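PDB 1VPK: DNA polymerase III, beta subunit from Thermotoga maritima, which probably confers processivity on DNA polymerases as a sliding clamp, a ring-shaped head-to-tail homodimer that encloses DNA and tethers the enzyme to it. Local coordinates for residues A[25-30]-A[213-218]; A[61-66]-A[243-248]; A[136-141]-A[226-231]; A[169-174]-A[201-206]; A[220-225]-A[237-242]. All blocks are in the same frame, centred on the assembly; numbering follows the deposited sequence. Where two conformers were deposited one is given.

Contact 1. Residues A[25-30]-A[213-218]; sequences KITIAS and VQNVLD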
# COMPACT_ATOMS: atom_id res chain seq x y z
N LYS A 25 14.71 20.68 3.99
CA LYS A 25 15.76 20.83 2.95
C LYS A 25 16.30 19.52 2.37
O LYS A 25 16.58 19.42 1.16
CB LYS A 25 16.90 21.74 3.46
CG LYS A 25 16.39 23.15 3.81
CD LYS A 25 16.10 23.94 2.50
CE LYS A 25 15.26 25.20 2.67
NZ LYS A 25 15.68 26.24 3.61
N ILE A 26 16.43 18.50 3.22
CA ILE A 26 16.78 17.16 2.76
C ILE A 26 15.70 16.63 1.81
O ILE A 26 16.01 16.12 0.75
CB ILE A 26 17.01 16.20 3.96
CG1 ILE A 26 18.32 16.59 4.68
CG2 ILE A 26 16.95 14.73 3.55
CD1 ILE A 26 19.52 16.29 3.95
N THR A 27 14.44 16.73 2.24
CA THR A 27 13.30 16.26 1.46
C THR A 27 13.25 16.94 0.11
O THR A 27 13.03 16.29 -0.93
CB THR A 27 11.98 16.52 2.24
OG1 THR A 27 12.03 15.77 3.45
CG2 THR A 27 10.78 16.05 1.49
N ILE A 28 13.44 18.25 0.12
CA ILE A 28 13.39 19.02 -1.11
C ILE A 28 14.43 18.61 -2.13
O ILE A 28 14.13 18.55 -3.33
CB ILE A 28 13.51 20.52 -0.83
CG1 ILE A 28 12.21 20.97 -0.24
CG2 ILE A 28 13.82 21.32 -2.14
CD1 ILE A 28 12.23 22.34 0.40
N ALA A 29 15.65 18.39 -1.67
CA ALA A 29 16.76 17.94 -2.51
C ALA A 29 16.71 16.50 -2.97
O ALA A 29 17.35 16.16 -3.96
CB ALA A 29 18.09 18.20 -1.79
N SER A 30 15.92 15.67 -2.28
CA SER A 30 16.02 14.23 -2.39
C SER A 30 15.72 13.66 -3.77
O SER A 30 16.29 12.66 -4.11
CB SER A 30 15.15 13.51 -1.35
OG SER A 30 13.82 13.83 -1.56
N VAL A 213 10.64 18.97 -9.69
CA VAL A 213 9.86 20.22 -9.72
C VAL A 213 8.67 20.10 -8.76
O VAL A 213 8.48 20.97 -7.89
CB VAL A 213 9.41 20.58 -11.16
CG1 VAL A 213 8.37 21.68 -11.17
CG2 VAL A 213 10.61 21.04 -11.98
N GLN A 214 7.96 18.97 -8.88
CA GLN A 214 6.80 18.70 -8.07
C GLN A 214 7.20 18.64 -6.58
O GLN A 214 6.48 19.12 -5.69
CB GLN A 214 6.22 17.35 -8.42
CG GLN A 214 5.24 17.30 -9.52
CD GLN A 214 4.42 16.01 -9.42
OE1 GLN A 214 4.98 14.90 -9.47
NE2 GLN A 214 3.12 16.15 -9.23
N ASN A 215 8.33 18.02 -6.31
CA ASN A 215 8.84 17.86 -4.95
C ASN A 215 9.10 19.24 -4.32
O ASN A 215 8.76 19.51 -3.16
CB ASN A 215 10.14 17.05 -4.99
CG ASN A 215 10.64 16.69 -3.64
OD1 ASN A 215 9.89 16.19 -2.80
ND2 ASN A 215 11.92 16.92 -3.41
N VAL A 216 9.72 20.10 -5.12
CA VAL A 216 9.99 21.48 -4.70
C VAL A 216 8.67 22.23 -4.34
O VAL A 216 8.51 22.77 -3.21
CB VAL A 216 10.76 22.25 -5.83
CG1 VAL A 216 10.83 23.73 -5.53
CG2 VAL A 216 12.15 21.72 -5.92
N LEU A 217 7.73 22.16 -5.26
CA LEU A 217 6.44 22.86 -5.12
C LEU A 217 5.64 22.33 -3.95
O LEU A 217 5.00 23.11 -3.22
CB LEU A 217 5.64 22.74 -6.41
CG LEU A 217 6.25 23.31 -7.68
CD1 LEU A 217 5.45 22.94 -8.90
CD2 LEU A 217 6.43 24.83 -7.62
N ASP A 218 5.65 21.01 -3.75
CA ASP A 218 4.95 20.41 -2.63
C ASP A 218 5.61 20.74 -1.32
O ASP A 218 4.96 20.60 -0.30
CB ASP A 218 4.78 18.87 -2.78
CG ASP A 218 3.86 18.47 -3.98
OD1 ASP A 218 3.00 19.28 -4.42
OD2 ASP A 218 4.01 17.32 -4.49
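Asn215 projects from helix 207-218 onto the C-terminal part of helix 19-29, where its ND2 donates to the main-chain O of Thr27. Its chi1 (-173°) sets CG anti to the backbone N, on the side of the other helix. The bond is short, 2.8 Å from Asn215 ND2 to Thr27 O, practically linear at 179°, and lies in the plane of the Asn215 amide. Thr27 O is gripped further from its own segment: Ser30 OG donates to it at 2.7 Å and Ser30 N at 3.2 Å, so three donors converge on one carbonyl. Asn215 ND2 also binds OE1 of Glu212, earlier on its own helix, which probably helps to fix the rotation of the amide. An alanine at Asn215 would probably leave the Glu212 carboxylate without this mate and open a gap against Thr27, whose O would keep its bonds from Ser30.

Between the helices themselves the apolar contact is slight. The segment axes, running nearly antiparallel at 154°, approach no closer than 9.1 Å, and Ile28 and Val216 cross at about a right angle with only their CG2 methyls near each other, at 4.2 Å. The partly exposed side lies at Thr27 and Ser30, whereas Ile28, Val216 and Asn215 are buried. Both helices pack on strand 241-246: Ile28 rests on Val241 and Val216 on Thr243. Ile26, farther round helix 19-29, packs on helix 87-91 and strand 44-50, so the pair joins the N-terminal and central domains on one shared sheet.

Contact 2. Residues A[61-66]-A[243-248]; sequences LETGVK and TVMRVV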
# COMPACT_ATOMS: atom_id res chain seq x y z
N LEU A 61 23.43 14.92 -12.46
CA LEU A 61 24.04 15.50 -13.66
C LEU A 61 23.06 16.03 -14.71
O LEU A 61 23.46 16.74 -15.65
CB LEU A 61 25.05 14.53 -14.33
CG LEU A 61 26.18 13.93 -13.46
CD1 LEU A 61 27.15 13.25 -14.34
CD2 LEU A 61 26.89 15.01 -12.67
N GLU A 62 21.77 15.73 -14.57
CA GLU A 62 20.74 16.37 -15.42
C GLU A 62 19.94 17.38 -14.59
O GLU A 62 19.67 18.47 -15.10
CB GLU A 62 19.81 15.31 -16.04
CG GLU A 62 18.50 15.91 -16.60
CD GLU A 62 17.58 14.85 -17.21
OE1 GLU A 62 17.00 14.05 -16.41
OE2 GLU A 62 17.48 14.85 -18.47
N THR A 63 19.58 17.02 -13.35
CA THR A 63 18.95 17.94 -12.39
C THR A 63 19.95 18.19 -11.22
O THR A 63 20.59 17.24 -10.75
CB THR A 63 17.61 17.34 -11.82
OG1 THR A 63 16.74 16.92 -12.87
CG2 THR A 63 16.88 18.36 -10.87
N GLY A 64 20.09 19.42 -10.77
CA GLY A 64 20.89 19.79 -9.61
C GLY A 64 20.10 20.69 -8.69
O GLY A 64 19.33 21.58 -9.16
N VAL A 65 20.24 20.48 -7.39
CA VAL A 65 19.54 21.27 -6.40
C VAL A 65 20.55 21.75 -5.40
O VAL A 65 21.35 20.94 -4.92
CB VAL A 65 18.55 20.44 -5.61
CG1 VAL A 65 17.88 21.33 -4.50
CG2 VAL A 65 17.50 19.87 -6.51
N LYS A 66 20.53 23.04 -5.11
CA LYS A 66 21.38 23.65 -4.08
C LYS A 66 20.41 24.34 -3.11
O LYS A 66 19.76 25.33 -3.46
CB LYS A 66 22.34 24.66 -4.71
CG LYS A 66 23.38 25.22 -3.74
CD LYS A 66 24.31 26.25 -4.38
CE LYS A 66 25.43 26.59 -3.45
NZ LYS A 66 26.45 27.56 -4.02
N THR A 243 17.02 25.09 -8.10
CA THR A 243 16.96 23.87 -8.87
C THR A 243 17.26 24.22 -10.32
O THR A 243 16.65 25.11 -10.86
CB THR A 243 15.58 23.21 -8.73
OG1 THR A 243 15.35 22.88 -7.35
CG2 THR A 243 15.47 21.96 -9.55
N VAL A 244 18.18 23.47 -10.95
CA VAL A 244 18.57 23.70 -12.33
C VAL A 244 18.49 22.39 -13.06
O VAL A 244 18.91 21.34 -12.55
CB VAL A 244 19.96 24.37 -12.49
CG1 VAL A 244 21.11 23.43 -12.02
CG2 VAL A 244 20.19 24.78 -13.92
N MET A 245 17.90 22.42 -14.23
CA MET A 245 17.66 21.21 -15.00
C MET A 245 18.11 21.40 -16.42
O MET A 245 17.73 22.40 -17.04
CB MET A 245 16.18 20.90 -15.00
CG MET A 245 15.65 20.51 -13.68
SD MET A 245 13.93 20.92 -13.38
CE MET A 245 13.95 22.73 -13.45
N ARG A 246 18.89 20.47 -16.96
CA ARG A 246 19.22 20.52 -18.40
C ARG A 246 18.04 20.08 -19.19
O ARG A 246 17.42 19.07 -18.91
CB ARG A 246 20.42 19.65 -18.78
CG ARG A 246 21.75 20.12 -18.11
CD ARG A 246 22.90 19.10 -18.29
NE ARG A 246 23.12 18.73 -19.70
CZ ARG A 246 23.88 19.42 -20.56
NH1 ARG A 246 24.50 20.53 -20.18
NH2 ARG A 246 24.03 18.98 -21.81
N VAL A 247 17.76 20.85 -20.24
CA VAL A 247 16.62 20.66 -21.11
C VAL A 247 16.76 19.36 -21.93
O VAL A 247 17.87 18.97 -22.20
CB VAL A 247 16.54 21.97 -21.95
CG1 VAL A 247 16.43 21.77 -23.41
CG2 VAL A 247 15.54 22.88 -21.30
N VAL A 248 15.69 18.66 -22.27
CA VAL A 248 15.91 17.45 -23.05
C VAL A 248 16.31 17.77 -24.52
O VAL A 248 15.67 18.56 -25.19
CB VAL A 248 14.72 16.51 -23.00
CG1 VAL A 248 15.01 15.25 -23.80
CG2 VAL A 248 14.40 16.16 -21.54
O HOH W 1 18.64 16.50 -20.44
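Thr63 and Met245 touch through branches set by their first torsions: Thr63 sets OG1 beside its backbone N (chi1 -52°), which leaves CG2 anti to that N, and Met245 holds CG anti to its carbonyl carbon (chi1 -68°). As a non-hydrogen-bonded pair the two side chains lie side by side, pointing the same way, with Thr63 CG2 3.7 Å from Met245 CG. On the same face Val65 and Thr243 repeat the pattern, Val65 CG2 lying 3.8 Å from Thr243 OG1. Helix 207-218 covers this face, with Val213 and Ser209 against Met245, and Ser209 OG is hydrogen-bonded to Thr63 OG1.

The strands run antiparallel at 168°. Gly64 and Val244 form a hydrogen-bonded pair, Gly64 N donating to Val244 O at 2.9 Å and Val244 N to Gly64 O at 2.8 Å. A further bond, Arg246 N to Glu62 O at 2.8 Å, follows towards the end of the ladder. Near this end Arg246 lays CD 3.6 Å from Leu61 O, while Glu62 OE1 is hydrogen-bonded to Ser206 OG.

The side chains add mostly apolar contact; main-chain hydrogen bonds between strands of the two domains carry one continuous sheet across the domain boundary.

Contact 3. Residues A[136-141]-A[226-231]; sequences GITFEV and TVRYDG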
# COMPACT_ATOMS: atom_id res chain seq x y z
N GLY A 136 18.12 34.73 -19.73
CA GLY A 136 17.34 34.28 -20.86
C GLY A 136 15.93 34.77 -20.76
O GLY A 136 15.69 35.95 -20.84
N ILE A 137 15.00 33.85 -20.62
CA ILE A 137 13.57 34.16 -20.51
C ILE A 137 13.22 33.85 -19.06
O ILE A 137 13.67 32.84 -18.53
CB ILE A 137 12.81 33.27 -21.54
CG1 ILE A 137 12.84 33.94 -22.90
CG2 ILE A 137 11.39 32.92 -21.10
CD1 ILE A 137 13.47 33.07 -23.99
N THR A 138 12.51 34.75 -18.41
CA THR A 138 12.14 34.56 -17.01
C THR A 138 10.70 34.99 -16.70
O THR A 138 10.13 35.89 -17.37
CB THR A 138 13.17 35.25 -16.04
OG1 THR A 138 12.87 34.88 -14.69
CG2 THR A 138 13.14 36.72 -16.15
N PHE A 139 10.08 34.28 -15.75
CA PHE A 139 8.76 34.64 -15.25
C PHE A 139 8.54 34.15 -13.83
O PHE A 139 9.19 33.22 -13.38
CB PHE A 139 7.65 34.14 -16.19
CG PHE A 139 7.64 32.66 -16.36
CD1 PHE A 139 8.43 32.06 -17.33
CD2 PHE A 139 6.84 31.85 -15.54
CE1 PHE A 139 8.44 30.67 -17.48
CE2 PHE A 139 6.85 30.45 -15.68
CZ PHE A 139 7.65 29.87 -16.65
N GLU A 140 7.66 34.82 -13.11
CA GLU A 140 7.21 34.33 -11.82
C GLU A 140 5.88 33.60 -12.01
O GLU A 140 5.08 33.99 -12.86
CB GLU A 140 7.03 35.49 -10.84
CG GLU A 140 8.34 35.89 -10.15
CD GLU A 140 8.13 36.67 -8.85
OE1 GLU A 140 7.19 37.50 -8.75
OE2 GLU A 140 8.93 36.45 -7.92
N VAL A 141 5.64 32.54 -11.24
CA VAL A 141 4.30 31.94 -11.21
C VAL A 141 3.85 31.57 -9.80
O VAL A 141 4.67 31.22 -8.93
CB VAL A 141 4.17 30.73 -12.24
CG1 VAL A 141 5.16 29.70 -11.98
CG2 VAL A 141 2.75 30.14 -12.25
N THR A 226 10.15 31.41 -9.18
CA THR A 226 10.74 31.96 -10.40
C THR A 226 11.29 30.88 -11.31
O THR A 226 11.94 29.95 -10.85
CB THR A 226 11.91 32.92 -10.08
OG1 THR A 226 11.43 33.97 -9.24
CG2 THR A 226 12.48 33.51 -11.35
N VAL A 227 11.06 31.04 -12.61
CA VAL A 227 11.54 30.12 -13.64
C VAL A 227 12.37 30.92 -14.61
O VAL A 227 11.94 31.96 -15.03
CB VAL A 227 10.38 29.51 -14.42
CG1 VAL A 227 10.89 28.67 -15.61
CG2 VAL A 227 9.47 28.69 -13.44
N ARG A 228 13.53 30.42 -14.97
CA ARG A 228 14.40 31.05 -15.99
C ARG A 228 14.93 30.01 -16.96
O ARG A 228 15.39 28.93 -16.56
CB ARG A 228 15.58 31.79 -15.36
CG ARG A 228 16.37 32.68 -16.37
CD ARG A 228 17.40 33.58 -15.65
NE ARG A 228 18.35 32.79 -14.87
CZ ARG A 228 18.28 32.54 -13.56
NH1 ARG A 228 17.27 33.01 -12.82
NH2 ARG A 228 19.20 31.77 -12.98
N TYR A 229 14.88 30.35 -18.24
CA TYR A 229 15.31 29.46 -19.29
C TYR A 229 16.36 30.15 -20.12
O TYR A 229 16.12 31.27 -20.60
CB TYR A 229 14.10 29.09 -20.14
CG TYR A 229 14.39 28.34 -21.44
CD1 TYR A 229 15.06 27.16 -21.42
CD2 TYR A 229 13.94 28.82 -22.68
CE1 TYR A 229 15.34 26.46 -22.60
CE2 TYR A 229 14.20 28.10 -23.88
CZ TYR A 229 14.90 26.91 -23.81
OH TYR A 229 15.20 26.16 -24.93
N ASP A 230 17.51 29.51 -20.30
CA ASP A 230 18.62 30.14 -21.08
C ASP A 230 18.93 29.50 -22.42
O ASP A 230 19.92 29.85 -23.06
CB ASP A 230 19.91 30.29 -20.23
CG ASP A 230 20.54 28.96 -19.84
OD1 ASP A 230 20.16 27.91 -20.41
OD2 ASP A 230 21.39 28.98 -18.91
N GLY A 231 18.07 28.61 -22.88
CA GLY A 231 18.31 27.88 -24.14
C GLY A 231 18.86 26.49 -23.89
O GLY A 231 18.77 25.63 -24.75
O HOH W 2 15.14 35.31 -13.17
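Arg228 lies beside Thr138, and its side chain can be followed outward from the sheet. CB sits 3.8 Å from Ile137 O. CG comes closer to the same carbonyl, 3.5 Å from Ile137 O, and lies alongside Thr138 CB. The chain then bends, chi3 of 58° turning NE out of the extended line, and the guanidinium spreads its nitrogens among three partners. NH1 donates at 3.2 Å to a water at the in-plane edge of the group; this water is in turn 2.8 Å from Thr138 OG1 and hydrogen-bonded to it. NH2 is bound by Ala133 O, and NE reaches Glu134 O in a weak bond. The tip thus fastens the strand to the linker that precedes residues 136-141.

The opposite face of the sheet is largely apolar. Phe139 and Val227 lie side by side, pointing the same way, and Val227 CB stands over one face of the Phe139 ring, offset toward its rim. This is a CH-pi contact: Val227 CB is 3.9 Å from the ring centroid and 24° off the normal, with Phe139 CZ its nearest ring atom at 3.5 Å. Ile137 and Tyr229 share this face, which turns toward strand 201-206: Ala201 meets both of them, and the ring of Tyr229 meets that of Phe203.

Between the faces runs a regular antiparallel ladder. Ile137 with Tyr229 and Phe139 with Val227 are the hydrogen-bonded pairs, each joined in both directions. Strand 137-142 is thereby added as the outermost strand, within the chain, of a long antiparallel sheet, as in the beta sliding clamp fold, where such sheets run across domain boundaries.

Contact 4. Residues A[169-174]-A[201-206]; sequences VFWELH and ASFLLS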
# COMPACT_ATOMS: atom_id res chain seq x y z
N VAL A 169 7.77 16.45 -19.57
CA VAL A 169 6.69 17.39 -19.74
C VAL A 169 7.21 18.57 -20.55
O VAL A 169 8.30 19.10 -20.29
CB VAL A 169 6.14 17.93 -18.41
CG1 VAL A 169 4.97 18.95 -18.65
CG2 VAL A 169 5.70 16.80 -17.49
N PHE A 170 6.41 18.95 -21.52
CA PHE A 170 6.74 20.01 -22.46
C PHE A 170 6.12 21.30 -21.96
O PHE A 170 4.93 21.35 -21.63
CB PHE A 170 6.24 19.61 -23.87
CG PHE A 170 6.75 20.50 -24.98
CD1 PHE A 170 8.11 20.62 -25.24
CD2 PHE A 170 5.86 21.19 -25.80
CE1 PHE A 170 8.57 21.43 -26.26
CE2 PHE A 170 6.33 22.02 -26.83
CZ PHE A 170 7.67 22.13 -27.05
N TRP A 171 6.93 22.35 -21.93
CA TRP A 171 6.49 23.66 -21.49
C TRP A 171 6.41 24.58 -22.69
O TRP A 171 7.39 24.69 -23.41
CB TRP A 171 7.48 24.26 -20.49
CG TRP A 171 7.68 23.51 -19.21
CD1 TRP A 171 7.98 22.19 -19.07
CD2 TRP A 171 7.68 24.06 -17.89
NE1 TRP A 171 8.10 21.87 -17.72
CE2 TRP A 171 7.92 23.01 -16.98
CE3 TRP A 171 7.48 25.35 -17.38
CZ2 TRP A 171 7.99 23.21 -15.60
CZ3 TRP A 171 7.49 25.54 -16.01
CH2 TRP A 171 7.77 24.48 -15.13
N GLU A 172 5.27 25.27 -22.86
CA GLU A 172 5.12 26.31 -23.87
C GLU A 172 4.70 27.60 -23.23
O GLU A 172 3.63 27.70 -22.60
CB GLU A 172 4.05 25.94 -24.88
CG GLU A 172 4.41 24.79 -25.77
CD GLU A 172 3.25 24.44 -26.68
OE1 GLU A 172 2.68 25.34 -27.29
OE2 GLU A 172 2.89 23.26 -26.75
N LEU A 173 5.55 28.61 -23.39
CA LEU A 173 5.24 29.96 -22.93
C LEU A 173 4.86 30.90 -24.09
O LEU A 173 5.54 30.97 -25.13
CB LEU A 173 6.41 30.63 -22.16
CG LEU A 173 6.78 30.24 -20.75
CD1 LEU A 173 5.62 30.53 -19.80
CD2 LEU A 173 7.20 28.78 -20.67
N HIS A 174 3.78 31.63 -23.86
CA HIS A 174 3.44 32.80 -24.65
C HIS A 174 3.20 33.97 -23.71
O HIS A 174 3.27 33.83 -22.47
CB HIS A 174 2.20 32.51 -25.48
CG HIS A 174 2.39 31.43 -26.48
ND1 HIS A 174 2.22 30.10 -26.18
CD2 HIS A 174 2.78 31.48 -27.78
CE1 HIS A 174 2.47 29.37 -27.26
NE2 HIS A 174 2.83 30.19 -28.23
N ALA A 201 8.63 31.01 -25.64
CA ALA A 201 9.64 29.99 -25.43
C ALA A 201 9.00 28.65 -25.27
O ALA A 201 7.82 28.55 -24.90
CB ALA A 201 10.48 30.32 -24.18
N SER A 202 9.77 27.59 -25.53
CA SER A 202 9.34 26.22 -25.22
C SER A 202 10.56 25.32 -25.00
O SER A 202 11.65 25.61 -25.49
CB SER A 202 8.44 25.67 -26.34
OG SER A 202 9.22 25.42 -27.50
N PHE A 203 10.36 24.26 -24.20
CA PHE A 203 11.41 23.32 -23.85
C PHE A 203 10.79 22.04 -23.25
O PHE A 203 9.68 22.05 -22.72
CB PHE A 203 12.38 23.95 -22.85
CG PHE A 203 11.71 24.61 -21.65
CD1 PHE A 203 11.38 23.86 -20.51
CD2 PHE A 203 11.45 25.99 -21.66
CE1 PHE A 203 10.78 24.45 -19.42
CE2 PHE A 203 10.86 26.61 -20.56
CZ PHE A 203 10.51 25.85 -19.45
N LEU A 204 11.53 20.94 -23.33
CA LEU A 204 11.14 19.68 -22.72
C LEU A 204 12.01 19.43 -21.49
O LEU A 204 13.22 19.51 -21.55
CB LEU A 204 11.33 18.58 -23.74
CG LEU A 204 10.98 17.14 -23.35
CD1 LEU A 204 9.55 16.94 -23.00
CD2 LEU A 204 11.41 16.19 -24.45
N LEU A 205 11.37 19.19 -20.35
CA LEU A 205 12.09 18.71 -19.17
C LEU A 205 11.73 17.25 -18.96
O LEU A 205 10.56 16.83 -19.17
CB LEU A 205 11.73 19.55 -17.94
CG LEU A 205 12.08 21.06 -17.97
CD1 LEU A 205 11.59 21.71 -16.70
CD2 LEU A 205 13.60 21.34 -18.19
N SER A 206 12.73 16.47 -18.56
CA SER A 206 12.61 15.02 -18.35
C SER A 206 11.63 14.72 -17.23
O SER A 206 11.35 15.59 -16.38
CB SER A 206 13.97 14.36 -18.02
OG SER A 206 14.36 14.57 -16.64
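Leu173 N donates to Ala201 O at 2.7 Å, the shortest of six main-chain hydrogen bonds between these antiparallel strands. Near the middle of the ladder Trp171 N meets Phe203 O almost linearly (178°), at 2.9 Å.

The Trp171 and Phe203 side chains of this pair cross obliquely. Phe203 CG occupies the position between backbone N and carbonyl carbon (chi1 50°), and its ring lies over the five-membered ring of the Trp171 indole in an offset stack, planes 26° apart, with Phe203 CE1 only 3.2 Å from Trp171 CG. In return, Trp171 CB lies over the Phe203 ring. Leu205 extends the cluster, its CD1 3.6 Å from Trp171 NE1.

Strand 201-206 is, within the chain, an outermost strand of the antiparallel sheet that continues from the central into the C-terminal domain. It leads directly into helix 207-218, whose N-cap is Ser206: OG of Ser206 binds Ser209 N. An alanine in place of Trp171 would probably leave the Phe203 ring without its stacking partner and open a gap next to Leu205 and Met210 of that helix.

On the other face Phe170 CD1 approaches Phe203 O at 3.3 Å, and its ring stacks on Phe252. Nearby, Glu172 OE2 is hydrogen-bonded to Tyr255 OH.

Contact 5. Residues A[220-225]-A[237-242]; sequences TTEPTI and STNDVE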
# COMPACT_ATOMS: atom_id res chain seq x y z
N THR A 220 7.46 23.89 -0.64
CA THR A 220 7.69 25.30 -0.34
C THR A 220 6.39 25.97 0.17
O THR A 220 5.29 25.67 -0.27
CB THR A 220 8.31 26.08 -1.53
OG1 THR A 220 8.52 27.45 -1.14
CG2 THR A 220 7.43 26.08 -2.71
N THR A 221 6.55 26.87 1.12
CA THR A 221 5.42 27.64 1.60
C THR A 221 5.39 29.00 0.92
O THR A 221 4.54 29.82 1.24
CB THR A 221 5.45 27.80 3.14
OG1 THR A 221 6.50 28.71 3.51
CG2 THR A 221 5.69 26.43 3.83
N GLU A 222 6.30 29.25 -0.01
CA GLU A 222 6.35 30.57 -0.58
C GLU A 222 5.33 30.76 -1.72
O GLU A 222 5.06 29.84 -2.48
CB GLU A 222 7.77 30.98 -0.93
CG GLU A 222 8.26 30.67 -2.31
CD GLU A 222 9.61 31.34 -2.57
OE1 GLU A 222 10.41 31.38 -1.58
OE2 GLU A 222 9.86 31.83 -3.71
N PRO A 223 4.69 31.96 -1.77
CA PRO A 223 3.51 32.23 -2.64
C PRO A 223 3.74 32.12 -4.15
O PRO A 223 2.85 31.71 -4.90
CB PRO A 223 3.11 33.67 -2.26
CG PRO A 223 3.70 33.88 -0.96
CD PRO A 223 5.00 33.14 -0.95
N THR A 224 4.92 32.51 -4.59
CA THR A 224 5.30 32.39 -6.00
C THR A 224 6.70 31.83 -6.13
O THR A 224 7.47 31.85 -5.18
CB THR A 224 5.30 33.74 -6.68
OG1 THR A 224 6.24 34.60 -6.03
CG2 THR A 224 3.96 34.37 -6.60
N ILE A 225 7.01 31.31 -7.31
CA ILE A 225 8.36 30.81 -7.63
C ILE A 225 8.84 31.40 -8.96
O ILE A 225 8.02 31.85 -9.79
CB ILE A 225 8.42 29.27 -7.75
CG1 ILE A 225 7.49 28.74 -8.84
CG2 ILE A 225 8.12 28.60 -6.42
CD1 ILE A 225 8.15 28.69 -10.21
N SER A 237 13.55 28.50 -8.98
CA SER A 237 14.13 29.07 -7.76
C SER A 237 13.04 29.48 -6.78
O SER A 237 12.02 30.10 -7.18
CB SER A 237 14.90 30.37 -8.11
OG SER A 237 16.03 30.09 -8.91
N THR A 238 13.27 29.16 -5.51
CA THR A 238 12.58 29.80 -4.40
C THR A 238 13.63 30.64 -3.65
O THR A 238 14.76 30.79 -4.11
CB THR A 238 11.95 28.76 -3.43
OG1 THR A 238 12.97 28.10 -2.68
CG2 THR A 238 11.14 27.72 -4.21
N ASN A 239 13.21 31.23 -2.53
CA ASN A 239 14.05 31.97 -1.60
C ASN A 239 15.37 31.25 -1.27
O ASN A 239 16.46 31.84 -1.40
CB ASN A 239 13.21 32.10 -0.30
CG ASN A 239 13.73 33.13 0.65
OD1 ASN A 239 14.04 34.27 0.27
ND2 ASN A 239 13.77 32.76 1.94
N ASP A 240 15.26 29.96 -0.94
CA ASP A 240 16.31 29.16 -0.28
C ASP A 240 16.84 28.00 -1.13
O ASP A 240 17.80 27.35 -0.73
CB ASP A 240 15.73 28.46 0.95
CG ASP A 240 15.52 29.34 2.11
OD1 ASP A 240 16.01 30.49 2.14
OD2 ASP A 240 14.82 28.86 3.02
N VAL A 241 16.19 27.74 -2.27
CA VAL A 241 16.41 26.54 -3.07
C VAL A 241 16.55 26.88 -4.55
O VAL A 241 15.63 27.43 -5.17
CB VAL A 241 15.29 25.46 -2.84
CG1 VAL A 241 15.66 24.13 -3.53
CG2 VAL A 241 15.12 25.19 -1.38
N GLU A 242 17.72 26.57 -5.10
CA GLU A 242 17.95 26.66 -6.55
C GLU A 242 17.94 25.29 -7.15
O GLU A 242 18.74 24.41 -6.79
CB GLU A 242 19.29 27.31 -6.85
CG GLU A 242 19.33 28.78 -6.48
CD GLU A 242 18.59 29.68 -7.49
OE1 GLU A 242 18.53 29.36 -8.71
OE2 GLU A 242 18.09 30.74 -7.03
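Glu222 reaches across to the turn at Asn239 from an unusual first torsion: its chi1 of 91° lies well away from a staggered value, after which the chain runs on extended to the carboxylate. There OE1 accepts from the main-chain N of Asn239 at 3.0 Å (166°). The N-H arrives on the syn side, 31° out of the carboxylate plane. Asn239 CB is also close, 3.2 Å from Glu222 OE1, and Thr238 CB lies 3.6 Å from the same oxygen, so one carboxylate oxygen settles against the start of the turn. This is the one hydrogen bond between the two segments.

The Thr238 methyl completes the meeting: CG2 is 3.8 Å from Ile225 CG2, and the Thr220 and Thr238 side chains meet tip to tip, Thr220 OG1 4.0 Å from Thr238 CG2. Each segment also has bonds of its own. Thr220 OG1 accepts from Glu222 N in an ST turn, which shapes the backbone just before the reaching glutamate. Thr238 N donates to Val241 O across the hairpin turn, while Thr238 OG1 takes weak bonds from the N of Asp240 and of Val241.

The contact thus places the link after helix 207-218 beside the hairpin of strands 233-237 and 241-246. Ile225 continues inward onto Leu146 of helix 143-153 and Val141 of strand 137-142. Glu222 O is bound by Thr143 OG1, and beyond the turn Val241 packs on Lys25 of helix 19-29.

From the N terminus, helix 19-29, strand 63-68, strand 137-142 and strand 168-174 each supply the first half of a contact. Contact 4 closes first, at strand 201-206, nested inside the loops of contacts 1, 2 and 3. Helix 207-218 follows and closes contact 1. Contact 5 opens at 220-225; strand 224-229 then closes contact 3, which crosses contacts 1 and 5. Contact 5 closes at 237-242, inside the loop of contact 2, as contact 3 also is. Contact 2 closes last and crosses contact 1. Contacts 2, 3 and 5 share one sheet, contact 1 joins two helices packed upon it, and contact 4 belongs to the adjoining sheet.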